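PDB 4E6U: acyl-[acyl-carrier-protein]--UDP-N-acetylglucosamine O-acyltransferase from Acinetobacter baumannii, which probably transfers an acyl chain from acyl carrier protein to UDP-N-acetylglucosamine, an early step in making the lipid A part of lipopolysaccharide. Local coordinates for residues E96-H101 / V121-A126; N117-N122 / N135-N140; V147-H152 / S159-F164. All blocks are in the same frame, centred on the assembly; numbering follows the deposited sequence. Where two conformers were deposited one is given.

Interaction 1: residues E96-H101 / V121-A126; sequences EHCSLH and VNTHIA
Ser99 OG and His124 ND1 share a hydrogen bond of 2.8 Å, in which either could be the donor. The hydroxyl sits between the backbone N and the carbonyl carbon of Ser99 (chi1 50°), and His124 carries CG anti to its own N (chi1 175°). These turns bring OG to the edge of the imidazole. Another edge atom, His124 CE1, lies 3.5 Å from His101 ND1, and the two rings form a T-shaped pair with planes at 83°.

This end is tight. Parallel strands pair here through Ser99 N to Thr123 O, Ile125 N to Ser99 O at 2.9 Å, and His101 N to Ile125 O. On the other sheet face Leu100 and Ile125 lie side by side, CG to CB 4.1 Å, and both touch Leu119.

The turn before the strands is looser. Asn122 N bonds to Glu96 O at 3.0 Å, but Thr123 N reaches Cys98 SG only weakly, at 3.5 Å. Val121 CG1 meets the edge of the His97 ring. One water donates to His97 O and hydrogen-bonds to Ser99 OG at 2.6 Å.

His101 NE2 bonds to Glu96 of the third subunit, and His97 NE2 to Phe67 O of the second. Ser99 OG is gripped by imidazole and water together, which should fix its rotation and steady the His124 ring at a polar subunit interface.

Interaction 2: residues N117-N122 / N135-N140; sequences NLLMVN and NIFANN. With EDO (1,2-ethanediol), chain J.
Asn117 OD1 accepts from Asn135 twice, from backbone N at 2.9 Å and weakly from ND2 at 3.0 Å. The two side chains lie alongside each other with amide planes 6° apart. Asn117 ND2 turns to Gly132 O, and Asn135 OD1 takes the N-H of Val153.

Leu118 donates to Asn135 O and accepts from Phe137 N, both nearly straight. Its CD2 packs loosely on Ile136 CG2. On the other face Leu119 runs beside Phe137, CG to CD2 3.9 Å.

Met120 N bonds to Phe137 O at 2.9 Å. Its side chain is extended beyond CG (chi2 -172°) and crosses to the second segment. SD passes Ala138 CB, and CE rests on Ile136 CG2 at 3.8 Å. Near its base, Met120 CB touches Asn139 OD1, which also binds a 1,2-ethanediol hydroxyl and Gln75 of the second subunit.

Val121 O accepts from Asn140 N at 2.9 Å, and Val121 CB meets Asn139 ND2 at 3.5 Å. Residues in register are 18 positions apart. Parallel rungs at this spacing, with Asn on Asn at both ends and apolar residues paired in the strands, are typical of the left-handed parallel beta helix built from hexapeptide repeats.

Interaction 3: residues V147-H152 / S159-F164; sequences VHIGDH and SGIHQF. With EDO (1,2-ethanediol), chain L; EDO (1,2-ethanediol), chain I.
Val147 and Phe164 bring the two backbones closest, with their CA atoms 4.7 Å apart. From there the segments diverge. Strands 148-149 and 160-161 form no beta bridge with each other, because they belong to different sheets, and the contact is one of side chains.

Val147 has the largest share. Its CG1 meets Ile161 CG2 at 3.9 Å, the two side chains crossing at about a right angle. Its CG2 lies against His162 O at 3.3 Å. Ile161 has CG2 anti to its backbone N (chi1 -54°), which sets that methyl against Val147. The extended CG1 branch carries CD1 off at about a right angle to it. There CD1 meets Ile149 CD1 tip to tip at 3.9 Å, a touch made doubtful by the two conformers of Ile149.

This is the apolar inside of the left-handed parallel beta helix, where residues from different walls of the prism meet. Ile167 and Ile173 add to the packing around Ile161.

Outside this core, His162 ND1 donates to Gln163 O at 3.1 Å, with the acceptor tilted 22° from the ring plane. Gln163 NE2 makes a weak bond to a 1,2-ethanediol that also lies at the edge of the His162 ring. A second 1,2-ethanediol donates to Ile149 O at 2.7 Å. Phe164 stacks on His146.

Overall arrangement
From the N terminus, residues 96-101 come first, and interaction 1 closes when 121-126 returns beside them. The chain between holds strands 110-113 and 118-119. Interaction 2 opens on 117-122 before that closure and closes at 135-140, so the two cross and share Val121 and Asn122. They join successive turns on two walls of the beta helix, and both touch the second subunit. Interaction 3 follows in series. It closes a short loop through strand 154-155 and ties two different walls together across the interior, away from the other subunits. Asn135 ND2 of interaction 2 probably hydrogen-bonds to Gly150 O of interaction 3. Interactions 1 and 3 do not touch.

Interaction 1: residues E96-H101 / V121-A126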
loop_
_atom_site.group_PDB
_atom_site.type_symbol
_atom_site.label_atom_id
_atom_site.label_comp_id
_atom_site.label_asym_id
_atom_site.label_seq_id
_atom_site.Cartn_x
_atom_site.Cartn_y
_atom_site.Cartn_z
ATOM N N GLU A 96 2.567 -9.221 -8.881
ATOM C CA GLU A 96 2.427 -7.909 -9.511
ATOM C C GLU A 96 2.828 -6.772 -8.606
ATOM O O GLU A 96 2.567 -6.808 -7.397
ATOM C CB GLU A 96 0.988 -7.669 -9.975
ATOM C CG GLU A 96 0.420 -8.761 -10.902
ATOM C CD GLU A 96 -0.393 -9.789 -10.153
ATOM O OE1 GLU A 96 0.188 -10.574 -9.360
ATOM O OE2 GLU A 96 -1.622 -9.808 -10.336
ATOM N N HIS A 97 3.445 -5.745 -9.178
ATOM C CA HIS A 97 3.688 -4.481 -8.482
ATOM C C HIS A 97 4.742 -4.543 -7.389
ATOM O O HIS A 97 4.909 -3.573 -6.650
ATOM C CB HIS A 97 2.380 -3.860 -7.928
ATOM C CG HIS A 97 1.307 -3.719 -8.961
ATOM N ND1 HIS A 97 0.091 -4.361 -8.865
ATOM C CD2 HIS A 97 1.285 -3.041 -10.133
ATOM C CE1 HIS A 97 -0.649 -4.055 -9.920
ATOM N NE2 HIS A 97 0.058 -3.272 -10.712
ATOM N N CYS A 98 5.464 -5.654 -7.284
ATOM C CA CYS A 98 6.597 -5.672 -6.349
ATOM C C CYS A 98 7.696 -4.746 -6.803
ATOM O O CYS A 98 7.799 -4.393 -7.993
ATOM C CB CYS A 98 7.171 -7.081 -6.195
ATOM S SG CYS A 98 6.073 -8.206 -5.295
ATOM N N SER A 99 8.525 -4.329 -5.852
ATOM C CA SER A 99 9.704 -3.526 -6.176
ATOM C C SER A 99 10.854 -4.053 -5.340
ATOM O O SER A 99 10.736 -4.153 -4.112
ATOM C CB SER A 99 9.468 -2.026 -5.963
ATOM O OG SER A 99 8.923 -1.766 -4.681
ATOM N N LEU A 100 11.919 -4.460 -6.019
ATOM C CA LEU A 100 13.101 -5.028 -5.375
ATOM C C LEU A 100 14.280 -4.185 -5.802
ATOM O O LEU A 100 14.575 -4.068 -6.992
ATOM C CB LEU A 100 13.315 -6.496 -5.768
ATOM C CG LEU A 100 12.368 -7.486 -5.104
ATOM C CD1 LEU A 100 11.094 -7.618 -5.929
ATOM C CD2 LEU A 100 13.063 -8.841 -4.931
ATOM N N HIS A 101 14.962 -3.577 -4.837
ATOM C CA HIS A 101 16.013 -2.617 -5.160
ATOM C C HIS A 101 17.413 -3.109 -4.851
ATOM O O HIS A 101 17.600 -3.898 -3.942
ATOM C CB HIS A 101 15.757 -1.284 -4.467
ATOM C CG HIS A 101 14.589 -0.552 -5.031
ATOM N ND1 HIS A 101 14.032 0.549 -4.418
ATOM C CD2 HIS A 101 13.851 -0.789 -6.144
ATOM C CE1 HIS A 101 13.017 0.978 -5.151
ATOM N NE2 HIS A 101 12.892 0.193 -6.209
ATOM N N VAL A 121 1.459 -9.333 -3.939
ATOM C CA VAL A 121 1.370 -8.069 -4.678
ATOM C C VAL A 121 1.890 -6.892 -3.864
ATOM O O VAL A 121 1.569 -6.733 -2.681
ATOM C CB VAL A 121 -0.082 -7.797 -5.141
ATOM C CG1 VAL A 121 -0.251 -6.403 -5.663
ATOM C CG2 VAL A 121 -0.511 -8.809 -6.207
ATOM N N ASN A 122 2.679 -6.045 -4.513
ATOM C CA ASN A 122 3.230 -4.834 -3.906
ATOM C C ASN A 122 4.083 -5.103 -2.676
ATOM O O ASN A 122 4.008 -4.376 -1.678
ATOM C CB ASN A 122 2.107 -3.822 -3.577
ATOM C CG ASN A 122 2.647 -2.425 -3.193
ATOM O OD1 ASN A 122 2.033 -1.708 -2.397
ATOM N ND2 ASN A 122 3.797 -2.049 -3.734
ATOM N N THR A 123 4.905 -6.139 -2.739
ATOM C CA THR A 123 5.985 -6.304 -1.738
ATOM C C THR A 123 7.156 -5.439 -2.166
ATOM O O THR A 123 7.590 -5.489 -3.322
ATOM C CB THR A 123 6.461 -7.765 -1.618
ATOM O OG1 THR A 123 5.363 -8.583 -1.210
ATOM C CG2 THR A 123 7.577 -7.888 -0.564
ATOM N N HIS A 124 7.671 -4.638 -1.241
ATOM C CA HIS A 124 8.873 -3.858 -1.458
ATOM C C HIS A 124 10.014 -4.415 -0.656
ATOM O O HIS A 124 9.901 -4.550 0.569
ATOM C CB HIS A 124 8.668 -2.407 -1.051
ATOM C CG HIS A 124 9.918 -1.584 -1.148
ATOM N ND1 HIS A 124 10.419 -1.159 -2.355
ATOM C CD2 HIS A 124 10.767 -1.108 -0.198
ATOM C CE1 HIS A 124 11.520 -0.452 -2.149
ATOM N NE2 HIS A 124 11.751 -0.402 -0.847
ATOM N N ILE A 125 11.099 -4.736 -1.339
ATOM C CA ILE A 125 12.355 -5.111 -0.683
ATOM C C ILE A 125 13.383 -4.031 -0.979
ATOM O O ILE A 125 13.846 -3.881 -2.109
ATOM C CB ILE A 125 12.878 -6.491 -1.162
ATOM C CG1 ILE A 125 11.821 -7.590 -1.000
ATOM C CG2 ILE A 125 14.213 -6.849 -0.470
ATOM C CD1 ILE A 125 11.364 -7.862 0.410
ATOM N N ALA A 126 13.732 -3.252 0.042
ATOM C CA ALA A 126 14.652 -2.143 -0.101
ATOM C C ALA A 126 16.099 -2.569 -0.265
ATOM O O ALA A 126 16.467 -3.711 -0.019
ATOM C CB ALA A 126 14.544 -1.234 1.127
HETATM O O HOH W 1 6.453 -2.445 -4.401
#

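Interaction 2: residues N117-N122 / N135-N140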
loop_
_atom_site.group_PDB
_atom_site.type_symbol
_atom_site.label_atom_id
_atom_site.label_comp_id
_atom_site.label_asym_id
_atom_site.label_seq_id
_atom_site.Cartn_x
_atom_site.Cartn_y
_atom_site.Cartn_z
ATOM N N ASN A 117 10.517 -18.278 -1.796
ATOM C CA ASN A 117 9.763 -17.183 -1.184
ATOM C C ASN A 117 8.533 -16.847 -2.001
ATOM O O ASN A 117 8.542 -17.005 -3.222
ATOM C CB ASN A 117 10.670 -15.973 -1.066
ATOM C CG ASN A 117 11.849 -16.230 -0.151
ATOM O OD1 ASN A 117 11.663 -16.403 1.060
ATOM N ND2 ASN A 117 13.052 -16.224 -0.685
ATOM N N LEU A 118 7.512 -16.352 -1.322
ATOM C CA LEU A 118 6.328 -15.782 -1.978
ATOM C C LEU A 118 6.258 -14.319 -1.597
ATOM O O LEU A 118 6.103 -13.984 -0.407
ATOM C CB LEU A 118 5.069 -16.515 -1.537
ATOM C CG LEU A 118 3.734 -15.863 -1.917
ATOM C CD1 LEU A 118 3.605 -15.628 -3.439
ATOM C CD2 LEU A 118 2.536 -16.672 -1.415
ATOM N N LEU A 119 6.425 -13.453 -2.595
ATOM C CA LEU A 119 6.282 -12.007 -2.437
ATOM C C LEU A 119 4.967 -11.639 -3.087
ATOM O O LEU A 119 4.871 -11.605 -4.316
ATOM C CB LEU A 119 7.462 -11.252 -3.062
ATOM C CG LEU A 119 8.782 -11.221 -2.280
ATOM C CD1 LEU A 119 9.389 -12.613 -2.193
ATOM C CD2 LEU A 119 9.772 -10.267 -2.922
ATOM N N MET A 120 3.949 -11.429 -2.267
ATOM C CA MET A 120 2.628 -11.089 -2.795
ATOM C C MET A 120 2.594 -9.684 -3.346
ATOM O O MET A 120 3.570 -8.934 -3.273
ATOM C CB MET A 120 1.557 -11.281 -1.731
ATOM C CG MET A 120 1.355 -12.734 -1.383
ATOM S SD MET A 120 -0.077 -12.930 -0.294
ATOM C CE MET A 120 0.286 -14.483 0.495
ATOM N N VAL A 121 1.459 -9.333 -3.939
ATOM C CA VAL A 121 1.370 -8.069 -4.678
ATOM C C VAL A 121 1.890 -6.892 -3.864
ATOM O O VAL A 121 1.569 -6.733 -2.681
ATOM C CB VAL A 121 -0.082 -7.797 -5.141
ATOM C CG1 VAL A 121 -0.251 -6.403 -5.663
ATOM C CG2 VAL A 121 -0.511 -8.809 -6.207
ATOM N N ASN A 122 2.679 -6.045 -4.513
ATOM C CA ASN A 122 3.230 -4.834 -3.906
ATOM C C ASN A 122 4.083 -5.103 -2.676
ATOM O O ASN A 122 4.008 -4.376 -1.678
ATOM C CB ASN A 122 2.107 -3.822 -3.577
ATOM C CG ASN A 122 2.647 -2.425 -3.193
ATOM O OD1 ASN A 122 2.033 -1.708 -2.397
ATOM N ND2 ASN A 122 3.797 -2.049 -3.734
ATOM N N ASN A 135 9.936 -17.818 2.899
ATOM C CA ASN A 135 9.202 -16.741 3.538
ATOM C C ASN A 135 7.963 -16.349 2.750
ATOM O O ASN A 135 7.899 -16.589 1.541
ATOM C CB ASN A 135 10.101 -15.532 3.690
ATOM C CG ASN A 135 11.339 -15.843 4.502
ATOM O OD1 ASN A 135 11.233 -16.168 5.694
ATOM N ND2 ASN A 135 12.505 -15.748 3.886
ATOM N N ILE A 136 7.004 -15.743 3.428
ATOM C CA ILE A 136 5.786 -15.254 2.779
ATOM C C ILE A 136 5.608 -13.816 3.189
ATOM O O ILE A 136 5.512 -13.508 4.381
ATOM C CB ILE A 136 4.536 -16.051 3.189
ATOM C CG1 ILE A 136 4.654 -17.519 2.761
ATOM C CG2 ILE A 136 3.266 -15.371 2.617
ATOM C CD1 ILE A 136 3.555 -18.424 3.310
ATOM N N PHE A 137 5.567 -12.923 2.204
ATOM C CA PHE A 137 5.259 -11.512 2.412
ATOM C C PHE A 137 3.891 -11.272 1.813
ATOM O O PHE A 137 3.715 -11.402 0.597
ATOM C CB PHE A 137 6.286 -10.629 1.718
ATOM C CG PHE A 137 7.700 -10.890 2.143
ATOM C CD1 PHE A 137 8.265 -10.167 3.191
ATOM C CD2 PHE A 137 8.447 -11.883 1.526
ATOM C CE1 PHE A 137 9.563 -10.405 3.588
ATOM C CE2 PHE A 137 9.747 -12.124 1.899
ATOM C CZ PHE A 137 10.315 -11.383 2.942
ATOM N N ALA A 138 2.914 -10.959 2.649
ATOM C CA ALA A 138 1.569 -10.687 2.167
ATOM C C ALA A 138 1.493 -9.332 1.476
ATOM O O ALA A 138 2.467 -8.586 1.403
ATOM C CB ALA A 138 0.553 -10.797 3.295
ATOM N N ASN A 139 0.333 -9.027 0.928
ATOM C CA ASN A 139 0.207 -7.841 0.101
ATOM C C ASN A 139 0.666 -6.572 0.780
ATOM O O ASN A 139 0.422 -6.385 1.974
ATOM C CB ASN A 139 -1.261 -7.645 -0.312
ATOM C CG ASN A 139 -1.687 -8.601 -1.378
ATOM O OD1 ASN A 139 -1.445 -9.787 -1.273
ATOM N ND2 ASN A 139 -2.343 -8.082 -2.431
ATOM N N ASN A 140 1.287 -5.680 0.024
ATOM C CA ASN A 140 1.608 -4.325 0.504
ATOM C C ASN A 140 2.627 -4.263 1.654
ATOM O O ASN A 140 2.677 -3.274 2.392
ATOM C CB ASN A 140 0.331 -3.554 0.905
ATOM C CG ASN A 140 -0.637 -3.343 -0.250
ATOM O OD1 ASN A 140 -0.236 -3.146 -1.387
ATOM N ND2 ASN A 140 -1.917 -3.375 0.046
HETATM C C1 EDO J . -4.152 -10.726 0.617
HETATM O O1 EDO J . -2.827 -10.973 1.118
HETATM C C2 EDO J . -4.543 -9.265 0.820
HETATM O O2 EDO J . -3.686 -8.666 1.802
#

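Interaction 3: residues V147-H152 / S159-F164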
loop_
_atom_site.group_PDB
_atom_site.type_symbol
_atom_site.label_atom_id
_atom_site.label_comp_id
_atom_site.label_asym_id
_atom_site.label_seq_id
_atom_site.Cartn_x
_atom_site.Cartn_y
_atom_site.Cartn_z
ATOM N N VAL A 147 17.347 -4.530 6.122
ATOM C CA VAL A 147 16.630 -5.485 6.953
ATOM C C VAL A 147 17.075 -6.909 6.647
ATOM O O VAL A 147 17.262 -7.283 5.471
ATOM C CB VAL A 147 15.077 -5.339 6.767
ATOM C CG1 VAL A 147 14.305 -6.495 7.398
ATOM C CG2 VAL A 147 14.605 -4.024 7.347
ATOM N N HIS A 148 17.256 -7.719 7.686
ATOM C CA HIS A 148 17.603 -9.118 7.499
ATOM C C HIS A 148 16.445 -9.989 7.954
ATOM O O HIS A 148 16.005 -9.889 9.100
ATOM C CB HIS A 148 18.899 -9.476 8.257
ATOM C CG HIS A 148 20.114 -8.739 7.775
ATOM N ND1 HIS A 148 21.348 -8.864 8.384
ATOM C CD2 HIS A 148 20.295 -7.871 6.747
ATOM C CE1 HIS A 148 22.225 -8.095 7.763
ATOM N NE2 HIS A 148 21.613 -7.484 6.762
ATOM N N ILE A 149 15.942 -10.821 7.043
ATOM C CA ILE A 149 14.849 -11.756 7.291
ATOM C C ILE A 149 15.413 -13.168 7.147
ATOM O O ILE A 149 16.134 -13.473 6.184
ATOM C CB ILE A 149 13.671 -11.540 6.300
ATOM C CG1 ILE A 149 13.331 -10.046 6.109
ATOM C CG2 ILE A 149 12.476 -12.404 6.685
ATOM C CD1 ILE A 149 12.245 -9.497 7.027
ATOM N N GLY A 150 15.078 -14.025 8.109
ATOM C CA GLY A 150 15.548 -15.409 8.117
ATOM C C GLY A 150 14.744 -16.300 7.191
ATOM O O GLY A 150 14.491 -15.925 6.038
ATOM N N ASP A 151 14.368 -17.478 7.675
ATOM C CA ASP A 151 13.625 -18.475 6.908
ATOM C C ASP A 151 12.276 -18.745 7.533
ATOM O O ASP A 151 12.108 -18.621 8.760
ATOM C CB ASP A 151 14.374 -19.819 6.875
ATOM C CG ASP A 151 15.807 -19.694 6.394
ATOM O OD1 ASP A 151 16.118 -18.922 5.482
ATOM O OD2 ASP A 151 16.683 -20.401 6.957
ATOM N N HIS A 152 11.303 -19.139 6.720
ATOM C CA HIS A 152 9.996 -19.560 7.239
ATOM C C HIS A 152 9.277 -18.478 8.032
ATOM O O HIS A 152 8.529 -18.765 8.967
ATOM C CB HIS A 152 10.149 -20.845 8.070
ATOM C CG HIS A 152 10.582 -22.017 7.261
ATOM N ND1 HIS A 152 9.716 -22.709 6.443
ATOM C CD2 HIS A 152 11.790 -22.608 7.123
ATOM C CE1 HIS A 152 10.374 -23.686 5.842
ATOM N NE2 HIS A 152 11.633 -23.639 6.229
ATOM N N SER A 159 2.023 -4.536 6.406
ATOM C CA SER A 159 2.985 -4.291 7.473
ATOM C C SER A 159 4.213 -3.584 6.930
ATOM O O SER A 159 4.509 -3.651 5.720
ATOM C CB SER A 159 3.392 -5.587 8.160
ATOM O OG SER A 159 2.274 -6.184 8.801
ATOM N N GLY A 160 4.911 -2.884 7.819
ATOM C CA GLY A 160 6.167 -2.213 7.508
ATOM C C GLY A 160 7.239 -2.638 8.479
ATOM O O GLY A 160 6.994 -2.751 9.688
ATOM N N ILE A 161 8.436 -2.861 7.958
ATOM C CA ILE A 161 9.585 -3.215 8.779
ATOM C C ILE A 161 10.636 -2.131 8.638
ATOM O O ILE A 161 11.145 -1.891 7.558
ATOM C CB ILE A 161 10.142 -4.576 8.391
ATOM C CG1 ILE A 161 9.023 -5.623 8.448
ATOM C CG2 ILE A 161 11.319 -4.952 9.333
ATOM C CD1 ILE A 161 9.393 -6.956 7.875
ATOM N N HIS A 162 10.950 -1.476 9.751
ATOM C CA HIS A 162 11.890 -0.355 9.810
ATOM C C HIS A 162 13.321 -0.758 9.442
ATOM O O HIS A 162 13.738 -1.895 9.667
ATOM C CB HIS A 162 11.861 0.205 11.250
ATOM C CG HIS A 162 12.546 1.530 11.433
ATOM N ND1 HIS A 162 13.893 1.651 11.717
ATOM C CD2 HIS A 162 12.049 2.791 11.431
ATOM C CE1 HIS A 162 14.196 2.934 11.854
ATOM N NE2 HIS A 162 13.096 3.646 11.684
ATOM N N GLN A 163 14.061 0.195 8.885
ATOM C CA GLN A 163 15.474 -0.030 8.507
ATOM C C GLN A 163 16.295 -0.685 9.615
ATOM O O GLN A 163 16.113 -0.390 10.811
ATOM C CB GLN A 163 16.137 1.275 8.048
ATOM C CG GLN A 163 16.087 2.377 9.094
ATOM C CD GLN A 163 16.907 3.615 8.748
ATOM O OE1 GLN A 163 17.535 3.695 7.698
ATOM N NE2 GLN A 163 16.898 4.589 9.650
ATOM N N PHE A 164 17.157 -1.610 9.208
ATOM C CA PHE A 164 18.127 -2.291 10.084
ATOM C C PHE A 164 17.535 -3.334 11.011
ATOM O O PHE A 164 18.278 -4.021 11.720
ATOM C CB PHE A 164 18.997 -1.303 10.890
ATOM C CG PHE A 164 19.853 -0.432 10.032
ATOM C CD1 PHE A 164 21.013 -0.945 9.454
ATOM C CD2 PHE A 164 19.507 0.890 9.793
ATOM C CE1 PHE A 164 21.821 -0.129 8.650
ATOM C CE2 PHE A 164 20.302 1.696 8.984
ATOM C CZ PHE A 164 21.451 1.177 8.418
HETATM C C1 EDO L . 19.705 -13.608 8.056
HETATM O O1 EDO L . 18.618 -14.060 8.879
HETATM C C2 EDO L . 19.219 -13.332 6.635
HETATM O O2 EDO L . 18.641 -14.518 6.065
HETATM C C1 EDO I . 16.411 5.581 13.176
HETATM O O1 EDO I . 17.166 4.608 12.445
HETATM C C2 EDO I . 16.560 5.315 14.669
HETATM O O2 EDO I . 15.276 5.026 15.229
#